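Local coordinates for thiosulfate sulfurtransferase TUM1 (Saccharomyces cerevisiae, PDB 3UTN), which relays sulfur from NFS1 to UBA4 as a persulfide-forming sulfurtransferase in the pathway that 2-thiolates the wobble uridine of tRNAs, at residues K70-N75 with D159-A164; I77-D82 with D103-L108. One frame throughout, in Å; residues are numbered along the deposited sequence. Where two conformers were deposited one is given.

Interaction 1 of 2, residues K70-N75 with D159-A164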
loop_
_atom_site.group_PDB
_atom_site.type_symbol
_atom_site.label_atom_id
_atom_site.label_comp_id
_atom_site.label_asym_id
_atom_site.label_seq_id
_atom_site.Cartn_x
_atom_site.Cartn_y
_atom_site.Cartn_z
ATOM N N LYS A 70 14.143 4.730 16.179
ATOM C CA LYS A 70 12.894 4.609 16.900
ATOM C C LYS A 70 12.538 3.148 17.029
ATOM O O LYS A 70 12.942 2.330 16.192
ATOM C CB LYS A 70 11.787 5.404 16.216
ATOM C CG LYS A 70 11.949 6.902 16.395
ATOM C CD LYS A 70 10.819 7.659 15.726
ATOM C CE LYS A 70 10.943 9.156 15.962
ATOM N NZ LYS A 70 12.214 9.682 15.400
ATOM N N PRO A 71 11.798 2.804 18.087
ATOM C CA PRO A 71 11.572 1.396 18.335
ATOM C C PRO A 71 10.976 0.715 17.121
ATOM O O PRO A 71 10.123 1.269 16.427
ATOM C CB PRO A 71 10.592 1.401 19.502
ATOM C CG PRO A 71 10.886 2.680 20.214
ATOM C CD PRO A 71 11.133 3.649 19.097
ATOM N N ARG A 72 11.468 -0.474 16.837
ATOM C CA ARG A 72 10.936 -1.230 15.739
ATOM C C ARG A 72 10.454 -2.527 16.323
ATOM O O ARG A 72 10.766 -2.862 17.461
ATOM C CB ARG A 72 12.016 -1.473 14.679
ATOM C CG ARG A 72 13.119 -2.416 15.110
ATOM C CD ARG A 72 14.379 -2.196 14.279
ATOM N NE ARG A 72 14.837 -0.829 14.444
ATOM C CZ ARG A 72 15.548 -0.402 15.480
ATOM N NH1 ARG A 72 15.924 -1.246 16.436
ATOM N NH2 ARG A 72 15.900 0.867 15.546
ATOM N N ILE A 73 9.686 -3.264 15.546
ATOM C CA ILE A 73 9.386 -4.614 15.926
ATOM C C ILE A 73 10.721 -5.337 15.845
ATOM O O ILE A 73 11.460 -5.147 14.883
ATOM C CB ILE A 73 8.376 -5.241 14.970
ATOM C CG1 ILE A 73 7.105 -4.384 14.913
ATOM C CG2 ILE A 73 8.075 -6.661 15.404
ATOM C CD1 ILE A 73 5.981 -5.003 14.113
ATOM N N PRO A 74 11.057 -6.134 16.871
ATOM C CA PRO A 74 12.332 -6.832 16.874
ATOM C C PRO A 74 12.606 -7.489 15.527
ATOM O O PRO A 74 11.684 -7.972 14.880
ATOM C CB PRO A 74 12.128 -7.892 17.951
ATOM C CG PRO A 74 11.240 -7.213 18.939
ATOM C CD PRO A 74 10.286 -6.405 18.099
ATOM N N ASN A 75 13.867 -7.483 15.110
ATOM C CA ASN A 75 14.306 -8.205 13.922
ATOM C C ASN A 75 13.782 -7.587 12.644
ATOM O O ASN A 75 13.809 -8.212 11.586
ATOM C CB ASN A 75 13.887 -9.674 14.007
ATOM C CG ASN A 75 14.207 -10.285 15.351
ATOM O OD1 ASN A 75 15.270 -10.039 15.913
ATOM N ND2 ASN A 75 13.280 -11.069 15.881
ATOM N N ASP A 159 11.870 -3.554 19.659
ATOM C CA ASP A 159 13.286 -3.400 19.688
ATOM C C ASP A 159 13.476 -1.890 19.675
ATOM O O ASP A 159 13.321 -1.238 18.637
ATOM C CB ASP A 159 13.907 -4.055 18.462
ATOM C CG ASP A 159 15.354 -3.709 18.299
ATOM O OD1 ASP A 159 15.935 -3.193 19.267
ATOM O OD2 ASP A 159 15.908 -3.942 17.202
ATOM N N SER A 160 13.771 -1.336 20.846
ATOM C CA SER A 160 13.971 0.100 20.978
ATOM C C SER A 160 15.441 0.432 20.797
ATOM O O SER A 160 15.856 1.565 20.999
ATOM C CB SER A 160 13.481 0.590 22.334
ATOM O OG SER A 160 12.085 0.392 22.453
ATOM N N SER A 161 16.225 -0.568 20.417
ATOM C CA SER A 161 17.639 -0.354 20.206
ATOM C C SER A 161 17.809 0.499 18.969
ATOM O O SER A 161 17.058 0.381 17.995
ATOM C CB SER A 161 18.379 -1.674 20.021
ATOM O OG SER A 161 18.137 -2.184 18.725
ATOM N N LYS A 162 18.791 1.377 19.017
ATOM C CA LYS A 162 19.141 2.124 17.852
ATOM C C LYS A 162 20.017 1.199 17.043
ATOM O O LYS A 162 20.836 0.466 17.587
ATOM C CB LYS A 162 19.824 3.425 18.240
ATOM C CG LYS A 162 18.993 4.168 19.270
ATOM C CD LYS A 162 18.875 5.637 18.961
ATOM C CE LYS A 162 17.763 6.279 19.767
ATOM N NZ LYS A 162 17.747 5.782 21.166
ATOM N N VAL A 163 19.777 1.165 15.747
ATOM C CA VAL A 163 20.559 0.307 14.888
ATOM C C VAL A 163 21.174 1.174 13.817
ATOM O O VAL A 163 20.781 2.323 13.635
ATOM C CB VAL A 163 19.725 -0.846 14.280
ATOM C CG1 VAL A 163 19.325 -1.841 15.360
ATOM C CG2 VAL A 163 18.508 -0.320 13.531
ATOM N N ALA A 164 22.162 0.627 13.134
ATOM C CA ALA A 164 22.860 1.354 12.097
ATOM C C ALA A 164 22.774 0.525 10.830
ATOM O O ALA A 164 23.654 0.563 9.972
ATOM C CB ALA A 164 24.305 1.591 12.506
HETATM O O HOH W 1 15.602 -6.403 16.547
#
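Arg72 and Asp159 meet through both backbone and side chain. Arg72 N gives a hydrogen bond to Asp159 O (2.7 Å) and Asp159 N returns one to Arg72 O (2.6 Å), which makes a single antiparallel hydrogen-bonded bridge between two loops. Beside this bridge Pro74 CA packs on Asp159 CB. The side chains of Arg72 and Asp159 run beside each other the same way. Bent at chi3 (60°), the arginine brings its end round to Ser161, whose carbonyl O takes NH1 (2.5 Å) and NH2 (2.8 Å) end-on, nearly in the guanidinium plane. NH1 also forms a salt bridge to Asp159 OD2 (2.8 Å), the two flat groups turned 76° apart. Val163 CG2 sits over the centre of one guanidinium face, 3.4 Å above it. With an alanine here in place of Arg72, Ser161 O would probably lose both of its guanidinium donors and the Asp159 carboxylate its charged mate.

The second shell fixes that carboxylate: OD1 accepts from Ser161 N (2.9 Å) in an Asx turn, while a water joins OD2 to Asn75 N. Farther out, Arg72 meets Phe67 of helix 63-69 by a cation-pi contact and bonds its carbonyl. The pair thus pins the loop following helix 148-153 against the link from helix 63-69 to strand 77-78, at the surface of the first rhodanese domain.

Interaction 2 of 2, residues I77-D82 with D103-L108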
loop_
_atom_site.group_PDB
_atom_site.type_symbol
_atom_site.label_atom_id
_atom_site.label_comp_id
_atom_site.label_asym_id
_atom_site.label_seq_id
_atom_site.Cartn_x
_atom_site.Cartn_y
_atom_site.Cartn_z
ATOM N N ILE A 77 13.451 -5.400 9.334
ATOM C CA ILE A 77 14.254 -4.812 8.314
ATOM C C ILE A 77 13.496 -3.557 7.978
ATOM O O ILE A 77 12.303 -3.411 8.290
ATOM C CB ILE A 77 14.384 -5.690 7.066
ATOM C CG1 ILE A 77 13.002 -5.977 6.470
ATOM C CG2 ILE A 77 15.144 -6.956 7.409
ATOM C CD1 ILE A 77 13.045 -6.698 5.152
ATOM N N PHE A 78 14.198 -2.635 7.360
ATOM C CA PHE A 78 13.555 -1.477 6.858
ATOM C C PHE A 78 13.334 -1.711 5.384
ATOM O O PHE A 78 14.250 -2.090 4.666
ATOM C CB PHE A 78 14.424 -0.261 7.076
ATOM C CG PHE A 78 13.884 0.964 6.443
ATOM C CD1 PHE A 78 12.736 1.569 6.947
ATOM C CD2 PHE A 78 14.504 1.508 5.329
ATOM C CE1 PHE A 78 12.224 2.704 6.354
ATOM C CE2 PHE A 78 13.996 2.649 4.738
ATOM C CZ PHE A 78 12.856 3.243 5.250
ATOM N N PHE A 79 12.104 -1.504 4.950
ATOM C CA PHE A 79 11.772 -1.608 3.550
ATOM C C PHE A 79 11.670 -0.195 3.041
ATOM O O PHE A 79 10.744 0.538 3.384
ATOM C CB PHE A 79 10.448 -2.329 3.373
ATOM C CG PHE A 79 10.066 -2.563 1.945
ATOM C CD1 PHE A 79 9.506 -1.545 1.186
ATOM C CD2 PHE A 79 10.244 -3.812 1.364
ATOM C CE1 PHE A 79 9.135 -1.763 -0.130
ATOM C CE2 PHE A 79 9.874 -4.038 0.047
ATOM C CZ PHE A 79 9.317 -3.012 -0.699
ATOM N N ASP A 80 12.635 0.184 2.226
ATOM C CA ASP A 80 12.665 1.516 1.696
ATOM C C ASP A 80 11.699 1.616 0.532
ATOM O O ASP A 80 12.015 1.234 -0.592
ATOM C CB ASP A 80 14.076 1.885 1.268
ATOM C CG ASP A 80 14.234 3.361 1.054
ATOM O OD1 ASP A 80 13.246 4.007 0.659
ATOM O OD2 ASP A 80 15.339 3.872 1.285
ATOM N N ILE A 81 10.514 2.132 0.831
ATOM C CA ILE A 81 9.465 2.343 -0.157
ATOM C C ILE A 81 10.004 3.089 -1.372
ATOM O O ILE A 81 9.667 2.762 -2.508
ATOM C CB ILE A 81 8.280 3.112 0.484
ATOM C CG1 ILE A 81 7.486 2.178 1.407
ATOM C CG2 ILE A 81 7.387 3.765 -0.559
ATOM C CD1 ILE A 81 6.832 0.997 0.723
ATOM N N ASP A 82 10.861 4.072 -1.120
ATOM C CA ASP A 82 11.429 4.884 -2.188
ATOM C C ASP A 82 12.444 4.119 -3.011
ATOM O O ASP A 82 12.389 4.146 -4.235
ATOM C CB ASP A 82 12.082 6.133 -1.617
ATOM C CG ASP A 82 11.085 7.069 -1.013
ATOM O OD1 ASP A 82 9.969 7.182 -1.555
ATOM O OD2 ASP A 82 11.417 7.696 0.005
ATOM N N ASP A 103 17.046 -7.411 -5.352
ATOM C CA ASP A 103 18.257 -6.812 -4.814
ATOM C C ASP A 103 17.977 -6.212 -3.461
ATOM O O ASP A 103 18.748 -6.405 -2.534
ATOM C CB ASP A 103 18.819 -5.761 -5.769
ATOM C CG ASP A 103 19.435 -6.386 -7.003
ATOM O OD1 ASP A 103 19.564 -7.624 -7.021
ATOM O OD2 ASP A 103 19.775 -5.649 -7.950
ATOM N N ALA A 104 16.855 -5.509 -3.353
ATOM C CA ALA A 104 16.434 -4.944 -2.085
ATOM C C ALA A 104 16.298 -6.052 -1.056
ATOM O O ALA A 104 16.902 -5.991 0.008
ATOM C CB ALA A 104 15.123 -4.202 -2.248
ATOM N N MET A 105 15.517 -7.075 -1.390
ATOM C CA MET A 105 15.310 -8.202 -0.496
ATOM C C MET A 105 16.635 -8.832 -0.116
ATOM O O MET A 105 16.889 -9.112 1.054
ATOM C CB MET A 105 14.418 -9.245 -1.150
ATOM C CG MET A 105 13.004 -8.789 -1.414
ATOM S SD MET A 105 12.234 -8.087 0.050
ATOM C CE MET A 105 12.452 -6.341 -0.275
ATOM N N SER A 106 17.474 -9.042 -1.124
ATOM C CA SER A 106 18.802 -9.586 -0.920
ATOM C C SER A 106 19.592 -8.697 0.030
ATOM O O SER A 106 20.133 -9.179 1.025
ATOM C CB SER A 106 19.528 -9.717 -2.262
ATOM O OG SER A 106 18.843 -10.624 -3.102
ATOM N N ASN A 107 19.642 -7.405 -0.289
ATOM C CA ASN A 107 20.353 -6.415 0.509
ATOM C C ASN A 107 19.896 -6.439 1.960
ATOM O O ASN A 107 20.704 -6.301 2.872
ATOM C CB ASN A 107 20.152 -5.018 -0.084
ATOM C CG ASN A 107 21.011 -3.967 0.588
ATOM O OD1 ASN A 107 22.216 -3.883 0.350
ATOM N ND2 ASN A 107 20.389 -3.150 1.423
ATOM N N LEU A 108 18.596 -6.639 2.154
ATOM C CA LEU A 108 17.994 -6.659 3.481
ATOM C C LEU A 108 18.105 -8.032 4.107
ATOM O O LEU A 108 17.694 -8.241 5.245
ATOM C CB LEU A 108 16.527 -6.248 3.395
ATOM C CG LEU A 108 16.296 -4.830 2.881
ATOM C CD1 LEU A 108 14.830 -4.644 2.524
ATOM C CD2 LEU A 108 16.776 -3.785 3.887
#
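Ile77 and Leu108 make the central apolar contact between the edge strand 77-78 and segment 103-108. Their side chains cross at about a right angle, and Ile77 CD1 lies 3.8 Å from Leu108 CD1 and nearly as close to Leu108 CB. The isoleucine reaches there because CG1 sits between its own backbone N and carbonyl carbon (chi1 59°), while CG2 takes the position beside the backbone N and rests 3.6 Å from Leu108 O.

A second apolar pair lies farther along the same segment. The methyl CE of Met105 approaches the Phe79 ring obliquely, 3.5 Å from CE2 and slightly farther from CD2. Bends at chi2 (-51°) and chi3 (99°) fold the methionine chain round, so that its methyl, rather than its sulfur, makes the closest approach to the ring. Leu134 of helix 127-136 touches both Phe79 and Met105.

Contacts of carbon with backbone oxygen form the third group. Both leucine methyls crowd the carbonyl of Phe78: Leu108 CD2 stands 3.1 Å from Phe78 O and CD1 3.4 Å from it. Leu108 O, for its part, has a polar partner in the hydroxyl of Ser167.

Strand 77-78 is one of the two outermost strands of the parallel sheet of the first rhodanese domain, bonded through its backbone to strand 47-51, and the five touching residues are all buried. Between the two segments the chemistry is wholly nonpolar in its side chains, without a hydrogen bond or a charge pair. Across them the fit therefore probably rests on shape and the exclusion of water, while polar bonds to Ser167 and Ser172 hold 103-108 from elsewhere.

Following the chain from the N terminus, helix 63-69 runs into 70-75, the first half of interaction 1, and one residue later the chain enters 77-82, the first half of interaction 2. Helix 98-107 then returns to that segment, and interaction 2 closes a loop with 20 residues between its halves. Only after strands 115-119 and 141-145 and helix 148-153 does 159-164 come back to close interaction 1 over 83 residues, so the smaller loop nests inside the larger. The centres of interaction 1 and interaction 2 lie about 16 Å apart. Interaction 2 fastens a helix to the buried edge of the sheet; interaction 1 ties together two surface loops of the same domain.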